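Local coordinates for N-acetylglucosamine-specific lectin (Saxidomus purpuratus, PDB 6A7T), which recognises N-acetylglucosamine and related sugars independently of calcium, although it has a C-type lectin fold, at the interface of chains B and A. Sequence-based numbering; all coordinates share one arbitrary frame. Chains: chain A, N-acetylglucosamine-specific lectin; chain B, N-acetylglucosamine-specific lectin.

Contact 1: the interface of chains B and A. Residues chain B 24-25; chain A 22, 36-37.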
loop_
_atom_site.group_PDB
_atom_site.type_symbol
_atom_site.label_atom_id
_atom_site.label_comp_id
_atom_site.label_asym_id
_atom_site.label_seq_id
_atom_site.Cartn_x
_atom_site.Cartn_y
_atom_site.Cartn_z
ATOM N N LYS B 24 -4.029 2.158 -6.358
ATOM C CA LYS B 24 -2.739 2.084 -7.032
ATOM C C LYS B 24 -2.562 3.117 -8.160
ATOM O O LYS B 24 -1.436 3.549 -8.436
ATOM C CB LYS B 24 -2.570 0.698 -7.663
ATOM C CG LYS B 24 -2.184 -0.388 -6.692
ATOM C CD LYS B 24 -1.821 -1.672 -7.383
ATOM C CE LYS B 24 -0.540 -1.630 -8.178
ATOM N NZ LYS B 24 -0.104 -3.012 -8.496
ATOM N N CYS B 25 -3.650 3.529 -8.810
ATOM C CA CYS B 25 -3.567 4.442 -9.943
ATOM C C CYS B 25 -4.202 5.783 -9.600
ATOM O O CYS B 25 -4.523 6.547 -10.527
ATOM C CB CYS B 25 -4.233 3.825 -11.160
ATOM S SG CYS B 25 -3.393 2.281 -11.593
ATOM N N CYS A 22 -0.346 0.610 -14.251
ATOM C CA CYS A 22 -1.658 1.237 -14.568
ATOM C C CYS A 22 -1.985 1.023 -16.056
ATOM O O CYS A 22 -1.357 1.589 -16.949
ATOM C CB CYS A 22 -1.672 2.699 -14.132
ATOM S SG CYS A 22 -1.515 2.888 -12.334
ATOM N N GLY A 36 -10.193 1.741 -12.930
ATOM C CA GLY A 36 -9.086 2.213 -12.091
ATOM C C GLY A 36 -7.711 1.638 -12.438
ATOM O O GLY A 36 -6.926 1.167 -11.575
ATOM N N GLY A 37 -7.374 1.654 -13.732
ATOM C CA GLY A 37 -6.047 1.263 -14.194
ATOM C C GLY A 37 -5.816 -0.252 -14.225
ATOM O O GLY A 37 -4.686 -0.708 -14.342
HETATM O O HOH W 1 -6.232 2.068 -8.823
#

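Contact 2: the interface of chains B and A. Residues chain B 24, 33; chain A 67, 156, 158.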
loop_
_atom_site.group_PDB
_atom_site.type_symbol
_atom_site.label_atom_id
_atom_site.label_comp_id
_atom_site.label_asym_id
_atom_site.label_seq_id
_atom_site.Cartn_x
_atom_site.Cartn_y
_atom_site.Cartn_z
ATOM N N LYS B 24 -4.029 2.158 -6.358
ATOM C CA LYS B 24 -2.739 2.084 -7.032
ATOM C C LYS B 24 -2.562 3.117 -8.160
ATOM O O LYS B 24 -1.436 3.549 -8.436
ATOM C CB LYS B 24 -2.570 0.698 -7.663
ATOM C CG LYS B 24 -2.184 -0.388 -6.692
ATOM C CD LYS B 24 -1.821 -1.672 -7.383
ATOM C CE LYS B 24 -0.540 -1.630 -8.178
ATOM N NZ LYS B 24 -0.104 -3.012 -8.496
ATOM N N TRP B 33 3.085 5.504 -6.005
ATOM C CA TRP B 33 2.328 4.657 -5.078
ATOM C C TRP B 33 3.207 3.565 -4.471
ATOM O O TRP B 33 3.995 2.935 -5.180
ATOM C CB TRP B 33 1.159 4.024 -5.818
ATOM C CG TRP B 33 0.187 3.286 -4.952
ATOM C CD1 TRP B 33 -0.926 3.829 -4.386
ATOM C CD2 TRP B 33 0.216 1.906 -4.536
ATOM N NE1 TRP B 33 -1.612 2.868 -3.708
ATOM C CE2 TRP B 33 -0.947 1.684 -3.779
ATOM C CE3 TRP B 33 1.062 0.819 -4.799
ATOM C CZ2 TRP B 33 -1.264 0.460 -3.190
ATOM C CZ3 TRP B 33 0.739 -0.410 -4.236
ATOM C CH2 TRP B 33 -0.388 -0.582 -3.429
ATOM N N GLU A 67 -6.811 -3.099 -3.369
ATOM C CA GLU A 67 -5.937 -2.180 -2.628
ATOM C C GLU A 67 -6.732 -1.033 -2.023
ATOM O O GLU A 67 -6.195 -0.367 -1.155
ATOM C CB GLU A 67 -4.816 -1.676 -3.534
ATOM C CG GLU A 67 -3.783 -2.735 -3.750
ATOM C CD GLU A 67 -4.091 -3.752 -4.835
ATOM O OE1 GLU A 67 -4.946 -3.431 -5.706
ATOM O OE2 GLU A 67 -3.324 -4.745 -4.904
ATOM N N ASP A 156 -2.969 -5.590 -13.900
ATOM C CA ASP A 156 -2.834 -4.219 -13.381
ATOM C C ASP A 156 -1.639 -3.491 -14.013
ATOM O O ASP A 156 -1.479 -2.316 -13.730
ATOM C CB ASP A 156 -2.810 -4.161 -11.846
ATOM C CG ASP A 156 -1.599 -4.760 -11.183
ATOM O OD1 ASP A 156 -0.666 -5.114 -11.908
ATOM O OD2 ASP A 156 -1.614 -4.914 -9.931
ATOM N N SER A 158 1.364 -3.366 -13.550
ATOM C CA SER A 158 2.296 -2.832 -12.566
ATOM C C SER A 158 3.717 -3.330 -12.875
ATOM O O SER A 158 3.914 -4.130 -13.786
ATOM C CB SER A 158 1.861 -3.175 -11.153
ATOM O OG SER A 158 1.901 -4.578 -10.915
#

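Contact 1: the interface of chains B and A
Matching first torsions bring the two sulfurs of B:Cys25 and A:Cys22 together: in each residue SG lies beside the backbone N with the carbonyl carbon opposite (chi1 -60° in B:Cys25, -64° in A:Cys22). The bond between them, 2.1 Å from B:Cys25 SG to A:Cys22 SG, is an interchain disulfide that ties two C-type lectin chains into a covalent dimer. About the S-S bond the two CB atoms are turned by about -104°, a left-handed twist near the right angle that an unstrained disulfide prefers. The bridge therefore joins two loops without evident distortion.

A:Cys22 is the first modelled residue of its chain, and B:Cys25 lies near the start of the other, so the link is made between the N-terminal segments of the two chains. B:Cys25 loses 58 Å² of surface to chain A and A:Cys22 loses 44 Å² to chain B.

On the chain A side, the B:Cys25 sulfur faces a glycine turn between strands 33-35 and 38-47. A:Gly36 O is 3.7 Å from B:Cys25 SG, and the alpha carbon of A:Gly37 packs against the same sulfur at 3.9 Å. Both glycines have positive phi values, which suit residues without a side chain, and their bare backbone lets the disulfide lie close to the turn. On the other sulfur, the backbone carbonyl of the preceding residue, B:Lys24 O, comes to 4.0 Å from A:Cys22 SG, a van der Waals approach.

A polar link runs beside the covalent one. The amide of B:Cys25 donates to a water, with 3.0 Å from its N to the water oxygen, and this water also lies 3.0 Å from A:Gly36 O.

Contact 2: the interface of chains B and A
B:Lys24 reaches across to A:Asp156 and forms the charged part of this lectin dimer interface, its ammonium group making a salt bridge and hydrogen bond with the carboxylate (NZ to OD2, 2.8 Å). The two side chains meet at about a right angle. NZ approaches OD2 from well above the carboxylate plane, 63° out of it, and the bond probably owes more to charge than to ideal lone-pair geometry. A bend at chi3 (69°) in an otherwise extended lysine tail turns the ammonium towards this acid and the neighbouring A:Ser158, whose CB lies 3.3 Å from NZ. A second acid of opposite charge may attract the lysine at longer range, since B:Lys24 NZ is 5.1 Å from A:Glu67 OE2.

Within chain A, hydrogen bonds hold the acid in place. The other carboxylate oxygen, A:Asp156 OD1, accepts from both the amide and the hydroxyl of A:Ser158, at 3.1 Å from N and 2.8 Å from OG. Both donors come from the same face of the carboxylate, which fixes its rotation and presents OD2 to the lysine.

Apolar packing involves the lysine stem, B:Trp33 of strand 32-34 and A:Glu67. Inside chain B, the lysine CG rests over a face of the indole, towards its rim, and this supports the stem as it leaves the backbone. A:Glu67, one of the calcium ligands of chain A, brings its aliphatic part to the same place. Its carboxylate stands perpendicular to the indole plane, and its CD lies 4.0 Å from the lysine CD. At the far rim of the indole, B:Trp33 CH2 touches A:Glu67 CG at 4.0 Å.

Contacts 1 and 2 are neighbouring parts of one interface, with centres about 5 Å apart, and they share B:Lys24. Its backbone leads into the cysteine of contact 1, while its side chain supplies the charge of contact 2, so the covalent link and the salt bridge probably help set each other's register. Contact 1 joins N-terminal segments, whereas contact 2 reaches the C-terminal end of chain A and a residue of its calcium site. A second interchain disulfide of this pair, B:Cys23 to A:Cys68, involves sequence neighbours of B:Lys24 and A:Glu67, consistent with a covalently fastened lectin dimer.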